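Local coordinates for dITP/XTP pyrophosphatase (PDB 6WWD), which probably hydrolyses non-canonical purine nucleoside triphosphates such as XTP, dITP and ITP to their monophosphates and diphosphate, with magnesium as cofactor, at residues Met1-Asn9 against Val28-Tyr39; Ala67-Asp78 against Gly118-Thr129. All blocks are in the same frame, centred on the assembly; numbering follows the deposited sequence.

Interaction 1: Met1-Asn9 against Val28-Tyr39; sequences MKILVASRN and VELVSLTDVPEY
Ile3 and Val5 of strand 2-5 are hydrogen-bonded to Glu29 and Val31 of strand 29-31, in parallel register. The backbone bonds run in alternation. Glu29 N binds Met1 O, Ile3 N binds Glu29 O, Val31 N binds Ile3 O, and Val5 N reaches Val31 O at 2.8 Å. The last of these is nearly straight, with an N-H...O angle of 168°. Beyond the strands, Leu33 N donates to Ser7 O at 3.2 Å and ties the two loops together.

Apolar contacts lie on both faces. On the face of Ile3 and Leu30, Ile3 CD1 meets Val28 CG1 at 3.7 Å, and Leu30 CD2 lies against Ile3 CB. Leu16 and Leu20 of helix 10-22 cover this side. On the other face, with CG anti to the backbone N (chi1 173°), Leu4 brings CD1 to Val31 CG2 at 3.8 Å and also to Val36 CG2. Leu33 points at segment 1-9 and lays CD1 on the backbone of Ala6 and Ser7, 3.4 Å from Ala6 C.

The charged side chains of Lys2, Glu29, Arg8 and Glu38 sit at the margins. The Lys2 chain slants across Glu29, with CE 3.4 Å from Glu29 OE2, but the charged ends stay apart. Arg8 crosses Leu33 at about a right angle. Water 2 lies at the edge of its guanidinium, in plane, and links Arg8 NH2 to Glu38 OE2. The salt bridge of Arg8 is with Glu41. In the turn after strand 29-31, Asp35 OD2 accepts from both Ser32 N and Ser32 OG.

The two strands and helix 10-22 form a beta-alpha-beta unit. The loop after strand 2-5 carries Ser7, Arg8 and Asn9, which are predicted to bind substrate.

Interaction 2: Ala67-Asp78 against Gly118-Thr129; sequences ACVADDSGLAVD and GAAFVSACALVT
Leu75 and Phe121 face each other as a non-hydrogen-bonded pair of two long antiparallel strands. Leu75 CG is anti to the backbone N (chi1 -179°), and CD1 reaches across to Phe121 CD1 at 3.9 Å. The leucine meets the ring at a slant. Gly74 O lies at the edge of the ring, in its plane, 3.7 Å from Phe121 CD1.

Further along the same face, Ser73 and Ser123 turn their hydroxyls to each other. Their OG atoms are hydrogen-bonded at 3.2 Å, and either could be the donor. Next comes Asp71, whose CB lies 4.1 Å from Cys125 SG while its carboxylate leads away. At the far end, Val69 CG2 meets Leu127 CD1 at 3.9 Å, the two side chains crossing at a slant.

The opposite face carries mostly small residues, many of them alanines. Ala76 CB touches Val122 CG2 at 4.1 Å. Ala70 is paired with Ala126, and Asp72 with Ala124. The Asp72 carboxylate leads away from strand 118-128 and forms a salt bridge with Lys56. Asp72 is the predicted proton acceptor and magnesium ligand, and Ser73 is a predicted substrate-binding residue.

Paired backbone bonds hold this register from Cys68 with Val128 to Ala76 with Ala120. Val122 N to Gly74 O is nearly straight at 174°. Past the last pair, Asp78 N donates to Gly118 O at 3.0 Å.

Strand 67-77 has strand 2-5 and the short strand 84-85 as further partners, and strand 118-128 also pairs with 134-145. Helix 49-64 covers the face of Ala70, Asp72 and Val122. On the face of Val69, Cys125 and Leu127, Leu188 and Leu192 of the second subunit pack in.

Interactions 1 and 2 belong to one mixed sheet and meet where strands 2-5 and 67-77 run side by side. Leu4 is central to the join: its N and O make probable hydrogen bonds to Ala67 O and Val69 N, and Ala6 also bonds to Val69 through the backbone. Interaction 1 is a surface contact toward one end of the sheet, with parallel strands and charged side chains at its margins. Interaction 2 is buried near the centre of the chain. It is antiparallel and longer, and its side chains are mostly small or apolar. Only interaction 2 touches another subunit. Both contribute to the predicted active site, interaction 1 through a loop and interaction 2 through a strand.

Interaction 1: Met1-Asn9 against Val28-Tyr39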
loop_
_atom_site.group_PDB
_atom_site.type_symbol
_atom_site.label_atom_id
_atom_site.label_comp_id
_atom_site.label_asym_id
_atom_site.label_seq_id
_atom_site.Cartn_x
_atom_site.Cartn_y
_atom_site.Cartn_z
ATOM N N MET D 1 34.017 14.526 -14.799
ATOM C CA MET D 1 33.285 13.295 -14.525
ATOM C C MET D 1 32.034 13.199 -15.399
ATOM O O MET D 1 31.298 14.177 -15.541
ATOM C CB MET D 1 32.905 13.237 -13.041
ATOM C CG MET D 1 31.619 12.487 -12.741
ATOM S SD MET D 1 31.256 12.397 -10.974
ATOM C CE MET D 1 32.568 11.306 -10.409
ATOM N N LYS D 2 31.786 12.019 -15.973
ATOM C CA LYS D 2 30.589 11.789 -16.766
ATOM C C LYS D 2 29.491 11.186 -15.906
ATOM O O LYS D 2 29.753 10.317 -15.069
ATOM C CB LYS D 2 30.874 10.882 -17.964
ATOM C CG LYS D 2 31.695 11.545 -19.064
ATOM C CD LYS D 2 31.727 10.677 -20.300
ATOM C CE LYS D 2 32.942 10.956 -21.157
ATOM N NZ LYS D 2 33.270 9.801 -22.044
ATOM N N ILE D 3 28.267 11.674 -16.112
ATOM C CA ILE D 3 27.059 11.156 -15.484
ATOM C C ILE D 3 26.054 10.834 -16.579
ATOM O O ILE D 3 25.781 11.676 -17.441
ATOM C CB ILE D 3 26.449 12.162 -14.482
ATOM C CG1 ILE D 3 27.399 12.382 -13.301
ATOM C CG2 ILE D 3 25.051 11.704 -14.030
ATOM C CD1 ILE D 3 26.865 13.303 -12.256
ATOM N N LEU D 4 25.512 9.623 -16.559
ATOM C CA LEU D 4 24.485 9.247 -17.521
ATOM C C LEU D 4 23.115 9.751 -17.054
ATOM O O LEU D 4 22.680 9.462 -15.929
ATOM C CB LEU D 4 24.470 7.728 -17.715
ATOM C CG LEU D 4 23.337 7.155 -18.572
ATOM C CD1 LEU D 4 23.445 7.590 -20.052
ATOM C CD2 LEU D 4 23.315 5.639 -18.461
ATOM N N VAL D 5 22.435 10.518 -17.902
ATOM C CA VAL D 5 21.018 10.806 -17.696
ATOM C C VAL D 5 20.206 9.845 -18.566
ATOM O O VAL D 5 20.354 9.835 -19.795
ATOM C CB VAL D 5 20.681 12.274 -17.990
ATOM C CG1 VAL D 5 19.194 12.507 -17.770
ATOM C CG2 VAL D 5 21.511 13.188 -17.087
ATOM N N ALA D 6 19.384 9.008 -17.930
ATOM C CA ALA D 6 18.617 7.972 -18.629
ATOM C C ALA D 6 17.429 8.600 -19.364
ATOM O O ALA D 6 16.260 8.350 -19.081
ATOM C CB ALA D 6 18.154 6.889 -17.664
ATOM N N SER D 7 17.764 9.424 -20.342
ATOM C CA SER D 7 16.767 10.145 -21.112
ATOM C C SER D 7 17.278 10.328 -22.530
ATOM O O SER D 7 18.490 10.368 -22.761
ATOM C CB SER D 7 16.477 11.513 -20.483
ATOM O OG SER D 7 15.526 12.244 -21.232
ATOM N N ARG D 8 16.344 10.418 -23.480
ATOM C CA ARG D 8 16.661 10.835 -24.841
ATOM C C ARG D 8 16.286 12.287 -25.104
ATOM O O ARG D 8 16.370 12.742 -26.248
ATOM C CB ARG D 8 15.945 9.938 -25.846
ATOM C CG ARG D 8 16.308 8.466 -25.748
ATOM C CD ARG D 8 15.491 7.646 -26.728
ATOM N NE ARG D 8 16.081 6.330 -26.885
ATOM C CZ ARG D 8 15.929 5.332 -26.013
ATOM N NH1 ARG D 8 15.179 5.491 -24.926
ATOM N NH2 ARG D 8 16.519 4.164 -26.239
ATOM N N ASN D 9 15.823 13.007 -24.081
ATOM C CA ASN D 9 15.403 14.396 -24.224
ATOM C C ASN D 9 16.549 15.339 -23.877
ATOM O O ASN D 9 16.895 15.464 -22.687
ATOM C CB ASN D 9 14.206 14.669 -23.330
ATOM C CG ASN D 9 13.673 16.078 -23.469
ATOM O OD1 ASN D 9 14.291 16.942 -24.103
ATOM N ND2 ASN D 9 12.510 16.323 -22.863
ATOM N N VAL D 28 31.546 18.237 -14.737
ATOM C CA VAL D 28 30.579 17.151 -14.849
ATOM C C VAL D 28 29.916 17.269 -16.211
ATOM O O VAL D 28 29.123 18.191 -16.436
ATOM C CB VAL D 28 29.526 17.195 -13.734
ATOM C CG1 VAL D 28 28.471 16.134 -13.965
ATOM C CG2 VAL D 28 30.185 17.008 -12.381
ATOM N N GLU D 29 30.230 16.351 -17.121
ATOM C CA GLU D 29 29.528 16.302 -18.398
ATOM C C GLU D 29 28.454 15.223 -18.358
ATOM O O GLU D 29 28.713 14.083 -17.958
ATOM C CB GLU D 29 30.461 16.101 -19.598
ATOM C CG GLU D 29 31.581 15.097 -19.464
ATOM C CD GLU D 29 32.684 15.334 -20.501
ATOM O OE1 GLU D 29 32.907 16.511 -20.895
ATOM O OE2 GLU D 29 33.326 14.345 -20.927
ATOM N N LEU D 30 27.244 15.616 -18.722
ATOM C CA LEU D 30 26.101 14.728 -18.806
ATOM C C LEU D 30 26.067 14.098 -20.191
ATOM O O LEU D 30 26.304 14.775 -21.192
ATOM C CB LEU D 30 24.826 15.526 -18.573
ATOM C CG LEU D 30 24.847 16.345 -17.285
ATOM C CD1 LEU D 30 23.525 17.061 -17.129
ATOM C CD2 LEU D 30 25.167 15.479 -16.063
ATOM N N VAL D 31 25.789 12.802 -20.240
ATOM C CA VAL D 31 25.640 12.033 -21.466
ATOM C C VAL D 31 24.242 11.441 -21.417
ATOM O O VAL D 31 23.666 11.287 -20.336
ATOM C CB VAL D 31 26.723 10.933 -21.640
ATOM C CG1 VAL D 31 28.123 11.515 -21.451
ATOM C CG2 VAL D 31 26.505 9.790 -20.656
ATOM N N SER D 32 23.653 11.211 -22.588
ATOM C CA SER D 32 22.290 10.699 -22.702
ATOM C C SER D 32 22.301 9.247 -23.177
ATOM O O SER D 32 23.346 8.658 -23.444
ATOM C CB SER D 32 21.462 11.561 -23.659
ATOM O OG SER D 32 21.774 11.208 -24.999
ATOM N N LEU D 33 21.104 8.677 -23.294
ATOM C CA LEU D 33 20.954 7.317 -23.806
ATOM C C LEU D 33 21.403 7.187 -25.262
ATOM O O LEU D 33 21.650 6.067 -25.719
ATOM C CB LEU D 33 19.501 6.877 -23.637
ATOM C CG LEU D 33 19.154 6.648 -22.166
ATOM C CD1 LEU D 33 17.658 6.406 -21.956
ATOM C CD2 LEU D 33 19.961 5.464 -21.653
ATOM N N THR D 34 21.412 8.284 -26.028
ATOM C CA THR D 34 21.941 8.258 -27.394
ATOM C C THR D 34 23.467 8.340 -27.449
ATOM O O THR D 34 24.042 8.159 -28.525
ATOM C CB THR D 34 21.310 9.382 -28.236
ATOM O OG1 THR D 34 21.717 10.656 -27.740
ATOM C CG2 THR D 34 19.796 9.308 -28.198
ATOM N N ASP D 35 24.135 8.648 -26.330
ATOM C CA ASP D 35 25.596 8.684 -26.257
ATOM C C ASP D 35 26.192 7.364 -25.806
ATOM O O ASP D 35 27.416 7.237 -25.740
ATOM C CB ASP D 35 26.050 9.782 -25.292
ATOM C CG ASP D 35 25.516 11.137 -25.678
ATOM O OD1 ASP D 35 25.774 11.543 -26.825
ATOM O OD2 ASP D 35 24.833 11.789 -24.856
ATOM N N VAL D 36 25.365 6.411 -25.413
ATOM C CA VAL D 36 25.859 5.100 -25.018
ATOM C C VAL D 36 25.100 4.091 -25.872
ATOM O O VAL D 36 24.021 4.414 -26.400
ATOM C CB VAL D 36 25.709 4.871 -23.502
ATOM C CG1 VAL D 36 26.517 5.915 -22.757
ATOM C CG2 VAL D 36 24.239 4.937 -23.057
ATOM N N PRO D 37 25.662 2.906 -26.102
ATOM C CA PRO D 37 24.964 1.898 -26.906
ATOM C C PRO D 37 23.570 1.593 -26.375
ATOM O O PRO D 37 23.320 1.576 -25.168
ATOM C CB PRO D 37 25.892 0.688 -26.828
ATOM C CG PRO D 37 27.254 1.316 -26.709
ATOM C CD PRO D 37 27.076 2.556 -25.882
ATOM N N GLU D 38 22.656 1.373 -27.307
ATOM C CA GLU D 38 21.281 1.057 -26.959
ATOM C C GLU D 38 21.226 -0.207 -26.119
ATOM O O GLU D 38 21.960 -1.172 -26.358
ATOM C CB GLU D 38 20.453 0.872 -28.238
ATOM C CG GLU D 38 18.971 1.144 -28.058
ATOM C CD GLU D 38 18.198 1.043 -29.375
ATOM O OE1 GLU D 38 18.512 0.137 -30.177
ATOM O OE2 GLU D 38 17.286 1.870 -29.609
ATOM N N TYR D 39 20.342 -0.208 -25.135
ATOM C CA TYR D 39 20.094 -1.419 -24.376
ATOM C C TYR D 39 18.602 -1.560 -24.147
ATOM O O TYR D 39 17.842 -0.599 -24.261
ATOM C CB TYR D 39 20.870 -1.421 -23.056
ATOM C CG TYR D 39 20.637 -0.231 -22.130
ATOM C CD1 TYR D 39 19.541 -0.200 -21.261
ATOM C CD2 TYR D 39 21.549 0.821 -22.075
ATOM C CE1 TYR D 39 19.338 0.871 -20.390
ATOM C CE2 TYR D 39 21.366 1.893 -21.199
ATOM C CZ TYR D 39 20.254 1.911 -20.359
ATOM O OH TYR D 39 20.067 2.964 -19.492
HETATM O O HOH W 1 33.482 15.428 -17.070
HETATM O O HOH W 2 18.334 4.101 -28.775
#

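Interaction 2: Ala67-Asp78 against Gly118-Thr129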
loop_
_atom_site.group_PDB
_atom_site.type_symbol
_atom_site.label_atom_id
_atom_site.label_comp_id
_atom_site.label_asym_id
_atom_site.label_seq_id
_atom_site.Cartn_x
_atom_site.Cartn_y
_atom_site.Cartn_z
ATOM N N ALA D 67 27.667 6.807 -13.005
ATOM C CA ALA D 67 26.542 7.231 -12.200
ATOM C C ALA D 67 25.384 7.592 -13.125
ATOM O O ALA D 67 25.581 8.145 -14.214
ATOM C CB ALA D 67 26.948 8.419 -11.325
ATOM N N CYS D 68 24.173 7.233 -12.724
ATOM C CA CYS D 68 23.036 7.384 -13.612
ATOM C C CYS D 68 21.898 8.038 -12.857
ATOM O O CYS D 68 21.541 7.597 -11.767
ATOM C CB CYS D 68 22.573 6.043 -14.203
ATOM S SG CYS D 68 21.083 6.287 -15.201
ATOM N N VAL D 69 21.351 9.098 -13.429
ATOM C CA VAL D 69 20.145 9.753 -12.939
ATOM C C VAL D 69 19.006 9.392 -13.884
ATOM O O VAL D 69 19.149 9.513 -15.109
ATOM C CB VAL D 69 20.320 11.281 -12.863
ATOM C CG1 VAL D 69 18.990 11.941 -12.558
ATOM C CG2 VAL D 69 21.343 11.646 -11.827
ATOM N N ALA D 70 17.879 8.964 -13.323
ATOM C CA ALA D 70 16.699 8.629 -14.107
ATOM C C ALA D 70 15.493 9.301 -13.478
ATOM O O ALA D 70 15.475 9.562 -12.274
ATOM C CB ALA D 70 16.464 7.120 -14.169
ATOM N N ASP D 71 14.473 9.574 -14.284
ATOM C CA ASP D 71 13.276 10.198 -13.743
ATOM C C ASP D 71 12.039 9.403 -14.136
ATOM O O ASP D 71 12.085 8.491 -14.972
ATOM C CB ASP D 71 13.193 11.673 -14.150
ATOM C CG ASP D 71 13.423 11.880 -15.606
ATOM O OD1 ASP D 71 12.810 11.143 -16.416
ATOM O OD2 ASP D 71 14.262 12.746 -15.940
ATOM N N ASP D 72 10.938 9.721 -13.461
ATOM C CA ASP D 72 9.680 8.999 -13.649
ATOM C C ASP D 72 8.557 9.842 -13.078
ATOM O O ASP D 72 8.573 10.142 -11.883
ATOM C CB ASP D 72 9.739 7.638 -12.962
ATOM C CG ASP D 72 8.868 6.622 -13.639
ATOM O OD1 ASP D 72 9.396 5.793 -14.405
ATOM O OD2 ASP D 72 7.647 6.675 -13.437
ATOM N N SER D 73 7.591 10.222 -13.920
ATOM C CA SER D 73 6.556 11.175 -13.542
ATOM C C SER D 73 5.205 10.662 -14.006
ATOM O O SER D 73 5.114 9.807 -14.896
ATOM C CB SER D 73 6.805 12.569 -14.144
ATOM O OG SER D 73 8.099 13.006 -13.791
ATOM N N GLY D 74 4.151 11.195 -13.392
ATOM C CA GLY D 74 2.811 10.839 -13.823
ATOM C C GLY D 74 1.769 11.295 -12.816
ATOM O O GLY D 74 2.013 12.206 -12.023
ATOM N N LEU D 75 0.591 10.664 -12.896
ATOM C CA LEU D 75 -0.566 11.045 -12.101
ATOM C C LEU D 75 -0.969 9.903 -11.178
ATOM O O LEU D 75 -1.050 8.750 -11.611
ATOM C CB LEU D 75 -1.725 11.443 -13.020
ATOM C CG LEU D 75 -3.050 11.897 -12.410
ATOM C CD1 LEU D 75 -2.877 13.239 -11.699
ATOM C CD2 LEU D 75 -4.059 12.026 -13.549
ATOM N N ALA D 76 -1.243 10.225 -9.919
ATOM C CA ALA D 76 -1.680 9.252 -8.922
ATOM C C ALA D 76 -3.058 9.660 -8.431
ATOM O O ALA D 76 -3.218 10.750 -7.875
ATOM C CB ALA D 76 -0.700 9.172 -7.739
ATOM N N VAL D 77 -4.045 8.788 -8.614
ATOM C CA VAL D 77 -5.435 9.070 -8.260
ATOM C C VAL D 77 -5.838 8.131 -7.125
ATOM O O VAL D 77 -5.770 6.901 -7.273
ATOM C CB VAL D 77 -6.376 8.905 -9.471
ATOM C CG1 VAL D 77 -7.811 9.219 -9.086
ATOM C CG2 VAL D 77 -5.910 9.757 -10.657
ATOM N N ASP D 78 -6.255 8.709 -5.995
ATOM C CA ASP D 78 -6.642 7.911 -4.834
ATOM C C ASP D 78 -7.654 6.829 -5.202
ATOM O O ASP D 78 -7.492 5.649 -4.850
ATOM C CB ASP D 78 -7.214 8.820 -3.740
ATOM C CG ASP D 78 -6.216 9.865 -3.258
ATOM O OD1 ASP D 78 -5.146 10.026 -3.884
ATOM O OD2 ASP D 78 -6.496 10.543 -2.248
ATOM N N GLY D 118 -9.499 12.818 -4.897
ATOM C CA GLY D 118 -8.134 13.267 -4.652
ATOM C C GLY D 118 -7.122 12.636 -5.594
ATOM O O GLY D 118 -7.254 11.486 -6.016
ATOM N N ALA D 119 -6.068 13.402 -5.892
ATOM C CA ALA D 119 -5.015 12.986 -6.809
ATOM C C ALA D 119 -3.773 13.844 -6.575
ATOM O O ALA D 119 -3.825 14.862 -5.892
ATOM C CB ALA D 119 -5.473 13.104 -8.270
ATOM N N ALA D 120 -2.672 13.460 -7.225
ATOM C CA ALA D 120 -1.430 14.226 -7.189
ATOM C C ALA D 120 -0.649 14.028 -8.485
ATOM O O ALA D 120 -0.605 12.920 -9.026
ATOM C CB ALA D 120 -0.553 13.813 -6.001
ATOM N N PHE D 121 -0.027 15.101 -8.975
ATOM C CA PHE D 121 1.055 14.951 -9.936
ATOM C C PHE D 121 2.318 14.585 -9.163
ATOM O O PHE D 121 2.636 15.210 -8.149
ATOM C CB PHE D 121 1.268 16.233 -10.733
ATOM C CG PHE D 121 0.391 16.364 -11.959
ATOM C CD1 PHE D 121 0.240 15.318 -12.854
ATOM C CD2 PHE D 121 -0.243 17.573 -12.240
ATOM C CE1 PHE D 121 -0.558 15.474 -13.999
ATOM C CE2 PHE D 121 -1.051 17.737 -13.372
ATOM C CZ PHE D 121 -1.204 16.693 -14.252
ATOM N N VAL D 122 3.016 13.552 -9.614
ATOM C CA VAL D 122 4.182 13.020 -8.919
ATOM C C VAL D 122 5.353 13.029 -9.877
ATOM O O VAL D 122 5.212 12.668 -11.049
ATOM C CB VAL D 122 3.959 11.585 -8.399
ATOM C CG1 VAL D 122 5.185 11.109 -7.634
ATOM C CG2 VAL D 122 2.726 11.503 -7.537
ATOM N N SER D 123 6.520 13.393 -9.369
ATOM C CA SER D 123 7.735 13.372 -10.160
ATOM C C SER D 123 8.841 12.783 -9.292
ATOM O O SER D 123 9.083 13.269 -8.180
ATOM C CB SER D 123 8.074 14.776 -10.642
ATOM O OG SER D 123 9.245 14.779 -11.397
ATOM N N ALA D 124 9.438 11.684 -9.748
ATOM C CA ALA D 124 10.501 11.007 -9.017
ATOM C C ALA D 124 11.803 11.030 -9.807
ATOM O O ALA D 124 11.800 10.936 -11.041
ATOM C CB ALA D 124 10.121 9.560 -8.686
ATOM N N CYS D 125 12.910 11.135 -9.077
ATOM C CA CYS D 125 14.267 11.174 -9.613
ATOM C C CYS D 125 15.121 10.220 -8.804
ATOM O O CYS D 125 15.120 10.291 -7.568
ATOM C CB CYS D 125 14.872 12.578 -9.528
ATOM S SG CYS D 125 14.397 13.694 -10.852
ATOM N N ALA D 126 15.866 9.348 -9.484
ATOM C CA ALA D 126 16.750 8.421 -8.795
ATOM C C ALA D 126 18.191 8.605 -9.248
ATOM O O ALA D 126 18.468 8.968 -10.401
ATOM C CB ALA D 126 16.327 6.973 -9.017
ATOM N N LEU D 127 19.109 8.380 -8.309
ATOM C CA LEU D 127 20.534 8.341 -8.597
ATOM C C LEU D 127 21.080 7.017 -8.099
ATOM O O LEU D 127 20.839 6.638 -6.950
ATOM C CB LEU D 127 21.288 9.492 -7.933
ATOM C CG LEU D 127 22.828 9.335 -7.918
ATOM C CD1 LEU D 127 23.438 9.522 -9.294
ATOM C CD2 LEU D 127 23.483 10.269 -6.896
ATOM N N VAL D 128 21.818 6.326 -8.958
ATOM C CA VAL D 128 22.577 5.137 -8.578
ATOM C C VAL D 128 24.014 5.386 -9.000
ATOM O O VAL D 128 24.274 5.807 -10.135
ATOM C CB VAL D 128 22.023 3.853 -9.224
ATOM C CG1 VAL D 128 22.865 2.652 -8.836
ATOM C CG2 VAL D 128 20.568 3.639 -8.824
ATOM N N THR D 129 24.918 5.197 -8.087
ATOM C CA THR D 129 26.325 5.469 -8.328
ATOM C C THR D 129 27.019 4.216 -8.832
ATOM O O THR D 129 26.501 3.101 -8.686
ATOM C CB THR D 129 26.992 5.960 -7.041
ATOM O OG1 THR D 129 27.039 4.889 -6.088
ATOM C CG2 THR D 129 26.233 7.163 -6.464
HETATM O O HOH W 3 -3.835 13.169 -3.123
#